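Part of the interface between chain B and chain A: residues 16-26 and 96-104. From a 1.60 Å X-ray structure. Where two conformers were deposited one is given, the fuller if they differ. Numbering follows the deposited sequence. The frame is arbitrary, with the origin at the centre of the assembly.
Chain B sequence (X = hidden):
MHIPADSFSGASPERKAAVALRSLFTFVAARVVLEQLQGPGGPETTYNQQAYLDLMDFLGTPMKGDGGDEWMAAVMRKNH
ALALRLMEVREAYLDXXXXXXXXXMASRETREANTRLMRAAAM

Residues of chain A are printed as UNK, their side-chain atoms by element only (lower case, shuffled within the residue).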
ATOM      1  N   LYS B  16      -0.261  -7.873  -2.602  1.00  9.92           N
ATOM      2  CA  LYS B  16      -0.375  -6.547  -3.195  1.00 10.15           C
ATOM      3  C   LYS B  16       0.162  -5.473  -2.242  1.00  9.87           C
ATOM      4  O   LYS B  16       0.988  -4.592  -2.619  1.00  9.64           O
ATOM      5  CB  LYS B  16      -1.843  -6.282  -3.599  1.00 11.23           C
ATOM      6  CG  LYS B  16      -2.098  -4.897  -4.210  1.00 12.64           C
ATOM      7  CD  LYS B  16      -1.355  -4.720  -5.501  1.00 14.08           C
ATOM      8  CE  LYS B  16      -1.497  -3.301  -6.052  1.00 15.83           C
ATOM      9  NZ  LYS B  16      -0.549  -3.097  -7.163  1.00 17.64           N
ATOM     10  N   ALA B  17      -0.259  -5.562  -0.994  1.00  9.36           N
ATOM     11  CA  ALA B  17       0.174  -4.651   0.028  1.00  9.16           C
ATOM     12  C   ALA B  17       1.671  -4.741   0.285  1.00  9.34           C
ATOM     13  O   ALA B  17       2.344  -3.708   0.446  1.00  9.21           O
ATOM     14  CB  ALA B  17      -0.596  -4.891   1.310  1.00  9.47           C
ATOM     15  N   ALA B  18       2.181  -5.959   0.324  1.00  9.25           N
ATOM     16  CA  ALA B  18       3.613  -6.186   0.558  1.00  8.95           C
ATOM     17  C   ALA B  18       4.476  -5.540  -0.509  1.00  8.90           C
ATOM     18  O   ALA B  18       5.451  -4.866  -0.210  1.00  8.95           O
ATOM     19  CB  ALA B  18       3.919  -7.679   0.668  1.00  9.36           C
ATOM     20  N   VAL B  19       4.090  -5.711  -1.771  1.00  8.71           N
ATOM     21  CA  VAL B  19       4.848  -5.092  -2.862  1.00  8.89           C
ATOM     22  C   VAL B  19       4.739  -3.562  -2.835  1.00  8.76           C
ATOM     23  O   VAL B  19       5.721  -2.858  -3.071  1.00  9.10           O
ATOM     24  CB  VAL B  19       4.438  -5.695  -4.211  1.00  9.82           C
ATOM     25  CG1 VAL B  19       5.169  -4.999  -5.358  1.00 10.51           C
ATOM     26  CG2 VAL B  19       4.738  -7.196  -4.206  1.00 10.17           C
ATOM     27  N   ALA B  20       3.565  -3.054  -2.501  1.00  8.68           N
ATOM     28  CA  ALA B  20       3.377  -1.622  -2.322  1.00  8.29           C
ATOM     29  C   ALA B  20       4.252  -1.082  -1.196  1.00  8.79           C
ATOM     30  O   ALA B  20       4.862  -0.027  -1.352  1.00  9.13           O
ATOM     31  CB  ALA B  20       1.927  -1.322  -2.050  1.00  8.66           C
ATOM     32  N   LEU B  21       4.371  -1.833  -0.096  1.00  8.73           N
ATOM     33  CA  LEU B  21       5.259  -1.440   0.997  1.00  8.95           C
ATOM     34  C   LEU B  21       6.714  -1.386   0.530  1.00  9.31           C
ATOM     35  O   LEU B  21       7.455  -0.466   0.860  1.00  9.17           O
ATOM     36  CB  LEU B  21       5.132  -2.372   2.202  1.00  9.05           C
ATOM     37  CG  LEU B  21       3.860  -2.197   3.028  1.00  9.29           C
ATOM     38  CD1 LEU B  21       3.783  -3.352   4.011  1.00  9.20           C
ATOM     39  CD2 LEU B  21       3.815  -0.884   3.760  1.00  9.32           C
ATOM     40  N   ARG B  22       7.106  -2.374  -0.239  1.00  9.83           N
ATOM     41  CA  ARG B  22       8.489  -2.456  -0.742  1.00 10.73           C
ATOM     42  C   ARG B  22       8.822  -1.229  -1.593  1.00 10.57           C
ATOM     43  O   ARG B  22       9.891  -0.619  -1.445  1.00 10.22           O
ATOM     44  CB  ARG B  22       8.687  -3.721  -1.527  1.00 12.73           C
ATOM     45  CG  ARG B  22       8.698  -4.974  -0.680  1.00 14.59           C
ATOM     46  CD  ARG B  22       9.494  -6.081  -1.304  1.00 17.22           C
ATOM     47  NE  ARG B  22      10.767  -5.463  -1.599  1.00 19.12           N
ATOM     48  CZ  ARG B  22      11.414  -5.480  -2.763  1.00 20.27           C
ATOM     49  NH1 ARG B  22      12.529  -4.757  -2.853  1.00 18.93           N
ATOM     50  NH2 ARG B  22      10.973  -6.194  -3.799  1.00 22.05           N
ATOM     51  N   SER B  23       7.869  -0.813  -2.425  1.00 10.22           N
ATOM     52  CA  SER B  23       8.053   0.413  -3.206  1.00 10.76           C
ATOM     53  C   SER B  23       8.098   1.645  -2.317  1.00  9.67           C
ATOM     54  O   SER B  23       8.931   2.521  -2.509  1.00  9.28           O
ATOM     55  CB  SER B  23       6.952   0.608  -4.254  1.00 12.39           C
ATOM     56  OG  SER B  23       7.039  -0.353  -5.274  1.00 16.88           O
ATOM     57  N   LEU B  24       7.244   1.685  -1.285  1.00  8.86           N
ATOM     58  CA  LEU B  24       7.297   2.766  -0.286  1.00  8.88           C
ATOM     59  C   LEU B  24       8.674   2.864   0.375  1.00  8.62           C
ATOM     60  O   LEU B  24       9.219   3.953   0.485  1.00  8.37           O
ATOM     61  CB  LEU B  24       6.201   2.564   0.768  1.00  9.14           C
ATOM     62  CG  LEU B  24       6.199   3.553   1.926  1.00  9.41           C
ATOM     63  CD1 LEU B  24       5.915   4.962   1.422  1.00  9.30           C
ATOM     64  CD2 LEU B  24       5.212   3.138   3.004  1.00  9.51           C
ATOM     65  N   PHE B  25       9.226   1.730   0.771  1.00  8.92           N
ATOM     66  CA  PHE B  25      10.519   1.731   1.466  1.00  9.12           C
ATOM     67  C   PHE B  25      11.631   2.210   0.535  1.00  9.15           C
ATOM     68  O   PHE B  25      12.522   2.958   0.963  1.00  9.40           O
ATOM     69  CB  PHE B  25      10.855   0.360   2.018  1.00  9.12           C
ATOM     70  CG  PHE B  25       9.814  -0.240   2.948  1.00  9.12           C
ATOM     71  CD1 PHE B  25       8.934   0.562   3.643  1.00  9.32           C
ATOM     72  CD2 PHE B  25       9.767  -1.605   3.145  1.00  9.34           C
ATOM     73  CE1 PHE B  25       8.005  -0.001   4.512  1.00  9.28           C
ATOM     74  CE2 PHE B  25       8.816  -2.179   3.972  1.00  9.44           C
ATOM     75  CZ  PHE B  25       7.944  -1.379   4.656  1.00  9.71           C
ATOM     76  N   THR B  26      11.556   1.820  -0.736  1.00  9.31           N
ATOM     77  CA  THR B  26      12.539   2.299  -1.724  1.00 10.01           C
ATOM     78  C   THR B  26      12.442   3.818  -1.915  1.00 10.20           C
ATOM     79  O   THR B  26      13.455   4.517  -1.920  1.00 10.73           O
ATOM     80  CB  THR B  26      12.370   1.573  -3.036  1.00  9.76           C
ATOM     81  OG1 THR B  26      12.465   0.158  -2.826  1.00 10.78           O
ATOM     82  CG2 THR B  26      13.448   2.038  -4.035  1.00 10.15           C
TER
ATOM     83  N   UNK A  96      -9.458 -10.292   9.164  0.50 10.05           N
ATOM     84  CA  UNK A  96      -9.114 -11.378   8.229  0.50 10.23           C
ATOM     85  C   UNK A  96      -7.734 -11.170   7.629  0.50  9.88           C
ATOM     86  O   UNK A  96      -6.977 -12.123   7.393  0.50  9.70           O
ATOM     87  c   UNK A  96     -11.558 -11.682   7.619  0.50 11.65           C
ATOM     88  c   UNK A  96     -12.625 -11.360   6.586  0.50 12.62           C
ATOM     89  o   UNK A  96     -12.396 -11.611   5.372  0.50 14.89           O
ATOM     90  o   UNK A  96     -13.683 -10.841   6.993  0.50 12.62           O
ATOM     91  c   UNK A  96     -10.148 -11.435   7.102  0.50 11.04           C
ATOM     92  N   UNK A  97      -7.397  -9.908   7.380  1.00  9.42           N
ATOM     93  CA  UNK A  97      -6.149  -9.556   6.690  1.00  8.93           C
ATOM     94  C   UNK A  97      -4.963 -10.028   7.514  1.00  8.50           C
ATOM     95  O   UNK A  97      -4.904  -9.844   8.727  1.00  8.44           O
ATOM     96  c   UNK A  97      -2.806  -6.540   4.183  1.00  8.01           C
ATOM     97  c   UNK A  97      -3.908  -6.802   6.282  1.00  8.05           C
ATOM     98  c   UNK A  97      -2.873  -6.310   5.547  1.00  7.89           C
ATOM     99  c   UNK A  97      -6.085  -8.042   6.498  1.00  8.38           C
ATOM    100  c   UNK A  97      -4.918  -7.542   5.691  1.00  8.48           C
ATOM    101  c   UNK A  97      -3.828  -7.233   3.573  1.00  8.66           C
ATOM    102  c   UNK A  97      -4.857  -7.739   4.316  1.00  8.17           C
ATOM    103  N   UNK A  98      -4.017 -10.652   6.833  1.00  9.20           N
ATOM    104  CA  UNK A  98      -2.855 -11.248   7.522  1.00 10.17           C
ATOM    105  C   UNK A  98      -1.742 -10.198   7.656  1.00  8.89           C
ATOM    106  O   UNK A  98      -0.816 -10.126   6.864  1.00  7.74           O
ATOM    107  c   UNK A  98      -3.500 -13.555   6.853  1.00 13.91           C
ATOM    108  c   UNK A  98      -3.223 -14.809   6.058  1.00 18.49           C
ATOM    109  o   UNK A  98      -4.162 -15.407   5.498  1.00 22.35           O
ATOM    110  o   UNK A  98      -2.081 -15.225   6.052  1.00 23.90           O
ATOM    111  c   UNK A  98      -2.402 -12.504   6.786  1.00 11.71           C
ATOM    112  N   UNK A  99      -1.853  -9.395   8.691  1.00  8.73           N
ATOM    113  CA  UNK A  99      -0.976  -8.257   8.926  1.00  8.52           C
ATOM    114  C   UNK A  99       0.465  -8.664   9.061  1.00  8.71           C
ATOM    115  O   UNK A  99       1.338  -8.061   8.447  1.00  8.14           O
ATOM    116  c   UNK A  99      -3.938  -7.454  10.529  1.00  9.70           C
ATOM    117  c   UNK A  99      -3.060  -5.622   9.574  1.00  9.93           C
ATOM    118  c   UNK A  99      -2.745  -6.908  10.118  1.00  9.35           C
ATOM    119  c   UNK A  99      -1.399  -7.524  10.221  1.00  9.09           C
ATOM    120  c   UNK A  99      -2.957  -3.452   8.555  1.00 11.01           C
ATOM    121  c   UNK A  99      -4.460  -5.455   9.682  1.00 10.39           C
ATOM    122  c   UNK A  99      -4.334  -3.328   8.679  1.00 10.23           C
ATOM    123  n   UNK A  99      -4.964  -6.600  10.232  1.00 10.39           N
ATOM    124  c   UNK A  99      -5.104  -4.316   9.227  1.00 10.90           C
ATOM    125  c   UNK A  99      -2.302  -4.604   9.018  1.00 10.23           C
ATOM    126  N   UNK A 100       0.713  -9.663   9.908  1.00  8.98           N
ATOM    127  CA  UNK A 100       2.090 -10.052  10.147  1.00  9.45           C
ATOM    128  C   UNK A 100       2.759 -10.589   8.906  1.00  9.28           C
ATOM    129  O   UNK A 100       3.899 -10.232   8.620  1.00  9.49           O
ATOM    130  N   UNK A 101       2.042 -11.415   8.156  1.00  9.87           N
ATOM    131  CA  UNK A 101       2.560 -11.987   6.928  1.00 10.51           C
ATOM    132  C   UNK A 101       2.929 -10.904   5.918  1.00  9.70           C
ATOM    133  O   UNK A 101       3.952 -10.984   5.247  1.00 10.08           O
ATOM    134  c   UNK A 101       0.747 -15.784   5.199  1.00 16.26           C
ATOM    135  c   UNK A 101       0.749 -14.452   4.499  1.00 15.13           C
ATOM    136  n   UNK A 101      -0.276 -16.661   4.549  1.00 16.76           N
ATOM    137  c   UNK A 101       1.865 -13.543   5.002  1.00 13.42           C
ATOM    138  c   UNK A 101       1.511 -12.950   6.331  1.00 11.60           C
ATOM    139  N   UNK A 102       2.084  -9.885   5.807  1.00  9.43           N
ATOM    140  CA  UNK A 102       2.305  -8.819   4.860  1.00  9.21           C
ATOM    141  C   UNK A 102       3.641  -8.110   5.102  1.00  9.49           C
ATOM    142  O   UNK A 102       4.431  -7.902   4.173  1.00  9.01           O
ATOM    143  o   UNK A 102      -0.070  -8.485   4.594  1.00  9.19           O
ATOM    144  c   UNK A 102       1.331  -6.653   3.962  1.00  9.28           C
ATOM    145  c   UNK A 102       1.134  -7.814   4.935  1.00  9.07           C
ATOM    146  N   UNK A 103       3.900  -7.735   6.352  1.00  9.28           N
ATOM    147  CA  UNK A 103       5.151  -7.025   6.692  1.00 10.42           C
ATOM    148  C   UNK A 103       6.345  -7.959   6.558  1.00 10.70           C
ATOM    149  O   UNK A 103       7.391  -7.562   6.066  1.00 10.53           O
ATOM    150 se   UNK A 103       6.660  -4.069   7.240  1.00 13.59          SE
ATOM    151  c   UNK A 103       5.090  -6.389   8.060  1.00 10.94           C
ATOM    152  c   UNK A 103       6.360  -5.609   8.429  1.00 11.24           C
ATOM    153  c   UNK A 103       8.429  -3.512   7.883  1.00 12.84           C
ATOM    154  N   UNK A 104       6.189  -9.223   6.931  1.00 11.34           N
ATOM    155  CA  UNK A 104       7.301 -10.187   6.761  1.00 12.14           C
ATOM    156  C   UNK A 104       7.653 -10.436   5.294  1.00 11.92           C
ATOM    157  O   UNK A 104       8.835 -10.454   4.946  1.00 11.15           O
ATOM    158  c   UNK A 104       7.067 -11.471   7.534  1.00 14.01           C
ATOM    159  c   UNK A 104       9.535 -11.851   8.069  1.00 17.84           C
ATOM    160  o   UNK A 104       9.557 -10.902   8.865  1.00 19.48           O
ATOM    161  c   UNK A 104       8.250 -12.426   7.487  1.00 16.27           C
ATOM    162  o   UNK A 104      10.632 -12.341   7.714  1.00 23.69           O
TER

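Position 96 of chain A carries three carbons in a row, the third holding two oxygens: a carboxylate on a two-carbon spacer, out of reach of this stretch of chain B. It is A:Glu96.

Position 97 has one carbon leading into a six-membered ring made of carbon alone, with no atom beyond it; its CA-to-CB bond points toward the partner stretch, and a ring carbon meets B:Ala17. That is a phenylalanine, A:Phe97. Its CZ lies 4.0 Å from CB of B:Ala17, which sits at the ring's edge, near its plane.

Position 98 repeats the three carbons and terminal oxygen pair and touches nothing on the partner stretch, so it is A:Glu98. It stands at the N-cap position, right before the helix.

At position 99 one carbon leads to fused five- and six-membered rings with eight carbons and one nitrogen, which only tryptophan provides, and none of them reaches the partner stretch. A:Trp99 opens the helix.

Position 100 has no side-chain atoms and is A:Gly100; an ideal CB would find nothing of the other stretch within 5.5 Å, so this contact does not demand the glycine.

Position 101 extends four carbons to a nitrogen and reaches nothing on the partner stretch: A:Lys101. Its NZ turns back to OE1 of A:Glu98 at 2.8 Å, a salt bridge within the chain.

Position 102 branches at its first carbon into one oxygen and one carbon, the mark of threonine; the carbon branch lies against B:Ala17 and B:Leu21. A:Thr102 OG1 donates to O of A:Glu98 at 2.9 Å, which settles the polar branch on its own backbone. Its CG2 lies 3.7 Å from CB of B:Ala17 and 4.1 Å from CD1 of B:Leu21, while its backbone O approaches CB of B:Ala18 at 3.5 Å.

Position 103 is an unbranched chain of two carbons, selenium and a carbon, its end carbon near B:Phe25 and its selenium near B:Leu21: selenomethionine, A:Met103. Its CA-to-CB bond points away, yet the chain's end comes nearer, bringing CE to 3.9 Å from CZ of B:Phe25 and SE to 4.4 Å from CD1 of B:Leu21. The selenium approaches the phenyl ring at its edge.

Position 104, again three carbons and two oxygens, has its CA-to-CB bond pointing away and makes no contact with the partner stretch; it is A:Glu104.

The rule is apolar packing, with no hydrogen bond between the stretches. The helix axes approach to 8.5 Å and cross at -42°. Small residues serve the tightest place: CA of B:Ala18 and CA of A:Thr102 are 5.2 Å apart, and the alanine's single methyl packs against backbone. Farther along, B:Leu21 and B:Phe25 meet the end of the A:Met103 side chain, while charged groups stay out of the contact.

Chain A (96-104) EFEWGKTME
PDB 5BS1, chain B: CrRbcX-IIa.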